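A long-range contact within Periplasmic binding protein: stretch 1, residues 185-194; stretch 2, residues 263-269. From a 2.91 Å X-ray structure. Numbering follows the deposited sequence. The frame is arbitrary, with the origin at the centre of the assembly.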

ATOM      1  N   GLY A 185       2.903  14.296   7.445  1.00 36.16           N
ATOM      2  CA  GLY A 185       2.943  12.864   7.641  1.00 30.90           C
ATOM      3  C   GLY A 185       4.339  12.432   8.068  1.00 49.88           C
ATOM      4  O   GLY A 185       5.356  12.826   7.473  1.00 45.70           O
ATOM      5  N   ILE A 186       4.406  11.632   9.123  1.00 43.20           N
ATOM      6  CA  ILE A 186       5.687  11.090   9.536  1.00 39.59           C
ATOM      7  C   ILE A 186       5.638   9.579   9.603  1.00 46.59           C
ATOM      8  O   ILE A 186       4.572   8.974   9.734  1.00 51.78           O
HETATM    9  N   MSE A 187       6.816   8.980   9.502  1.00 44.54           N
HETATM   10  CA  MSE A 187       6.962   7.550   9.624  1.00 41.39           C
HETATM   11  C   MSE A 187       8.024   7.281  10.673  1.00 42.40           C
HETATM   12  O   MSE A 187       9.169   7.700  10.527  1.00 50.74           O
ATOM     13  N   VAL A 188       7.633   6.611  11.748  1.00 36.10           N
ATOM     14  CA  VAL A 188       8.548   6.347  12.848  1.00 38.08           C
ATOM     15  C   VAL A 188       9.199   4.979  12.688  1.00 49.08           C
ATOM     16  O   VAL A 188       8.519   3.977  12.467  1.00 50.32           O
ATOM     17  N   SER A 189      10.519   4.937  12.792  1.00 40.73           N
ATOM     18  CA  SER A 189      11.223   3.680  12.645  1.00 48.45           C
ATOM     19  C   SER A 189      12.493   3.648  13.484  1.00 53.21           C
ATOM     20  O   SER A 189      13.490   4.285  13.149  1.00 60.59           O
ATOM     21  N   GLY A 190      12.465   2.896  14.573  1.00 51.19           N
ATOM     22  CA  GLY A 190      13.668   2.734  15.355  1.00 63.33           C
ATOM     23  C   GLY A 190      13.957   4.022  16.079  1.00 66.81           C
ATOM     24  O   GLY A 190      15.115   4.430  16.216  1.00 70.62           O
ATOM     25  N   GLY A 191      12.882   4.666  16.527  1.00 62.38           N
ATOM     26  CA  GLY A 191      12.981   5.848  17.368  1.00 55.39           C
ATOM     27  C   GLY A 191      13.277   7.082  16.552  1.00 53.42           C
ATOM     28  O   GLY A 191      13.366   8.184  17.094  1.00 59.80           O
ATOM     29  N   GLN A 192      13.422   6.885  15.244  1.00 52.83           N
ATOM     30  CA  GLN A 192      13.726   7.956  14.306  1.00 55.88           C
ATOM     31  C   GLN A 192      12.454   8.484  13.651  1.00 54.64           C
ATOM     32  O   GLN A 192      11.433   7.802  13.625  1.00 59.04           O
ATOM     33  N   LEU A 193      12.518   9.694  13.110  1.00 61.43           N
ATOM     34  CA  LEU A 193      11.383  10.263  12.377  1.00 58.26           C
ATOM     35  C   LEU A 193      11.746  10.532  10.905  1.00 52.24           C
ATOM     36  O   LEU A 193      12.800  11.075  10.612  1.00 61.46           O
ATOM     37  N   SER A 194      10.889  10.130   9.978  1.00 50.86           N
ATOM     38  CA  SER A 194      11.092  10.472   8.565  1.00 49.68           C
ATOM     39  C   SER A 194       9.893  11.272   8.074  1.00 39.61           C
ATOM     40  O   SER A 194       8.749  10.880   8.300  1.00 37.91           O
ATOM     41  N   ALA A 263       6.694   1.791  20.710  1.00 51.36           N
ATOM     42  CA  ALA A 263       5.555   2.273  19.924  1.00 47.44           C
ATOM     43  C   ALA A 263       5.680   3.740  19.532  1.00 53.88           C
ATOM     44  O   ALA A 263       6.193   4.555  20.306  1.00 59.78           O
ATOM     45  N   ALA A 264       5.198   4.068  18.336  1.00 49.35           N
ATOM     46  CA  ALA A 264       5.228   5.440  17.838  1.00 44.79           C
ATOM     47  C   ALA A 264       4.728   6.424  18.888  1.00 47.26           C
ATOM     48  O   ALA A 264       5.360   7.456  19.131  1.00 47.21           O
ATOM     49  N   LYS A 265       3.599   6.086  19.511  1.00 47.44           N
ATOM     50  CA  LYS A 265       3.039   6.882  20.598  1.00 47.42           C
ATOM     51  C   LYS A 265       4.067   7.266  21.669  1.00 56.08           C
ATOM     52  O   LYS A 265       4.214   8.448  21.985  1.00 65.51           O
ATOM     53  N   VAL A 266       4.786   6.289  22.217  1.00 51.53           N
ATOM     54  CA  VAL A 266       5.745   6.619  23.264  1.00 50.11           C
ATOM     55  C   VAL A 266       6.976   7.347  22.735  1.00 57.67           C
ATOM     56  O   VAL A 266       7.543   8.179  23.434  1.00 75.24           O
ATOM     57  N   VAL A 267       7.388   7.041  21.512  1.00 48.12           N
ATOM     58  CA  VAL A 267       8.490   7.763  20.886  1.00 48.07           C
ATOM     59  C   VAL A 267       8.185   9.255  20.778  1.00 55.79           C
ATOM     60  O   VAL A 267       9.064  10.092  20.962  1.00 57.67           O
ATOM     61  N   LEU A 268       6.927   9.574  20.479  1.00 63.28           N
ATOM     62  CA  LEU A 268       6.476  10.959  20.340  1.00 57.04           C
ATOM     63  C   LEU A 268       6.057  11.568  21.681  1.00 58.13           C
ATOM     64  O   LEU A 268       5.576  12.697  21.740  1.00 60.67           O
ATOM     65  N   ASP A 269       6.234  10.818  22.759  1.00 53.66           N
ATOM     66  CA  ASP A 269       5.971  11.351  24.087  1.00 59.39           C
ATOM     67  C   ASP A 269       7.258  11.910  24.692  1.00 56.43           C
ATOM     68  O   ASP A 269       7.900  11.263  25.525  1.00 70.07           O
TER

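Not one hydrogen bond crosses between these two stretches: a β-hairpin and a short helix, whose touching residues are at least 74 apart in sequence, meet through aliphatic side chains and the backbone of Gly191. The polar work is done inside each piece. In the hairpin, Met187 and Ser194 exchange a pair of backbone hydrogen bonds, Met187 N to Ser194 O and Ser194 N to Met187 O, both 3.0 Å, and a type I' turn from Ser189 to Gln192 closes the end. In the second stretch, Val267 N reaches Ala263 O at 3.0 Å, with Ala263 as the N-cap, and Leu268 N reaches Ala264 O at 3.0 Å. The side-chain contacts between the two pieces are all apolar.

The first rule is strand alternation. Ile186 and Val188 send their CA-to-CB bonds toward the helix, as does Leu193 from the partner strand, and all three are buried. Selenomethionine Met187, lying between the first two, does not reach the other stretch, and neither does Ser194; Ser189 and Gln192 point away, and Ser189 OG finds its hydrogen bond elsewhere in the structure.

The second stretch answers with Ala264 and Val267 from the helix and Leu268 just after it. Val267, chi1 t, sends its CA-to-CB bond toward the hairpin, and its CG1 is the hub. Val267 CG1 lies 4.1 Å from Val188 CG1, 4.2 Å from Leu193 CD1 and 4.0 Å from Gly191 O, so one methyl touches both strands and the turn. Val188, also t, spreads its two methyls: while CG1 meets Val267, Val188 CG2 sits 4.2 Å from Ala264 CB. The small alanine accompanies a close backbone approach, the CA atoms of Val188 and Ala264 being 6.1 Å apart.

Leu268 works by reach. Its CA-to-CB bond runs sideways, but the m,t rotamer brings the end of the chain nearer the hairpin: Leu268 CD1 is 4.0 Å from Ile186 CD1, and Leu268 CD2 is 3.9 Å from Leu193 CD2 and 4.1 Å from Ile186 CD1. Ile186 extends its CD1 with chi1 p and chi2 t. Leu193 is less regular, its chi1 of -93° falling between wells, yet it packs against both Val267 and Leu268, and Leu193 CD1 touches both.

The turn contributes backbone only. Gly190 and Gly191 both have positive phi, which favours glycine, and the CA of Gly191 comes within 6.0 Å of the CA of Val267. On the helix, Lys265 and Val266 make no contact with the hairpin and are exposed. The two stretches bury a modest 249 Å² in total.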

ATOM      1  CB  ILE A 186       6.196  11.651  10.891  1.00 34.95           C
ATOM      2  CG1 ILE A 186       5.193  11.398  12.015  1.00 34.78           C
ATOM      3  CG2 ILE A 186       6.513  13.114  10.767  1.00 39.71           C
ATOM      4  CD1 ILE A 186       5.779  11.612  13.376  1.00 36.57           C
HETATM    5  CB  MSE A 187       7.373   6.959   8.285  1.00 45.38           C
HETATM    6  CG  MSE A 187       7.189   5.464   8.207  1.00 50.43           C
HETATM    7 SE   MSE A 187       7.343   4.879   6.390  0.76 73.66          SE
HETATM    8  CE  MSE A 187       5.582   5.444   5.729  1.00 70.02           C
ATOM      9  CB  VAL A 188       7.820   6.396  14.186  1.00 38.53           C
ATOM     10  CG1 VAL A 188       8.777   6.082  15.296  1.00 40.81           C
ATOM     11  CG2 VAL A 188       7.188   7.749  14.379  1.00 38.07           C
ATOM     12  CB  SER A 189      11.564   3.440  11.180  1.00 47.01           C
ATOM     13  OG  SER A 189      12.215   2.191  11.011  1.00 66.93           O
ATOM     14  CB  GLN A 192      14.648   7.417  13.223  1.00 58.47           C
ATOM     15  CG  GLN A 192      15.795   8.326  12.864  1.00 67.96           C
ATOM     16  CD  GLN A 192      17.093   7.846  13.455  1.00 72.48           C
ATOM     17  OE1 GLN A 192      17.373   8.084  14.628  1.00 81.46           O
ATOM     18  NE2 GLN A 192      17.892   7.145  12.649  1.00 71.01           N
ATOM     19  CB  LEU A 193      10.886  11.546  13.069  1.00 42.25           C
ATOM     20  CG  LEU A 193       9.744  11.423  14.087  1.00 41.50           C
ATOM     21  CD1 LEU A 193      10.038  10.433  15.153  1.00 42.61           C
ATOM     22  CD2 LEU A 193       9.418  12.747  14.726  1.00 53.46           C
ATOM     23  CB  SER A 194      11.260   9.216   7.699  1.00 49.33           C
ATOM     24  OG  SER A 194      12.046   8.229   8.351  1.00 50.91           O
ATOM     25  CB  ALA A 263       4.268   2.057  20.688  1.00 45.81           C
ATOM     26  CB  ALA A 264       4.407   5.565  16.576  1.00 38.45           C
ATOM     27  CB  LYS A 265       1.848   6.172  21.246  1.00 48.79           C
ATOM     28  CG  LYS A 265       0.781   7.134  21.727  1.00 68.07           C
ATOM     29  CD  LYS A 265      -0.532   6.443  22.050  1.00 80.02           C
ATOM     30  CE  LYS A 265      -1.565   7.459  22.529  1.00 87.90           C
ATOM     31  NZ  LYS A 265      -2.802   6.821  23.063  1.00 94.73           N
ATOM     32  CB  VAL A 266       6.137   5.405  24.177  1.00 52.39           C
ATOM     33  CG1 VAL A 266       5.220   4.216  23.948  1.00 52.53           C
ATOM     34  CG2 VAL A 266       7.601   5.016  23.997  1.00 53.23           C
ATOM     35  CB  VAL A 267       8.777   7.212  19.481  1.00 47.56           C
ATOM     36  CG1 VAL A 267       9.701   8.137  18.712  1.00 46.13           C
ATOM     37  CG2 VAL A 267       9.362   5.822  19.572  1.00 52.95           C
ATOM     38  CB  LEU A 268       5.327  11.047  19.336  1.00 43.35           C
ATOM     39  CG  LEU A 268       5.686  10.689  17.899  1.00 46.55           C
ATOM     40  CD1 LEU A 268       4.444  10.680  17.020  1.00 49.03           C
ATOM     41  CD2 LEU A 268       6.722  11.658  17.352  1.00 51.44           C
ATOM     42  CB  ASP A 269       5.367  10.278  24.996  1.00 62.39           C
ATOM     43  CG  ASP A 269       4.699  10.866  26.214  1.00 68.27           C
ATOM     44  OD1 ASP A 269       4.407  12.081  26.192  1.00 67.55           O
ATOM     45  OD2 ASP A 269       4.463  10.122  27.187  1.00 76.76           O
TER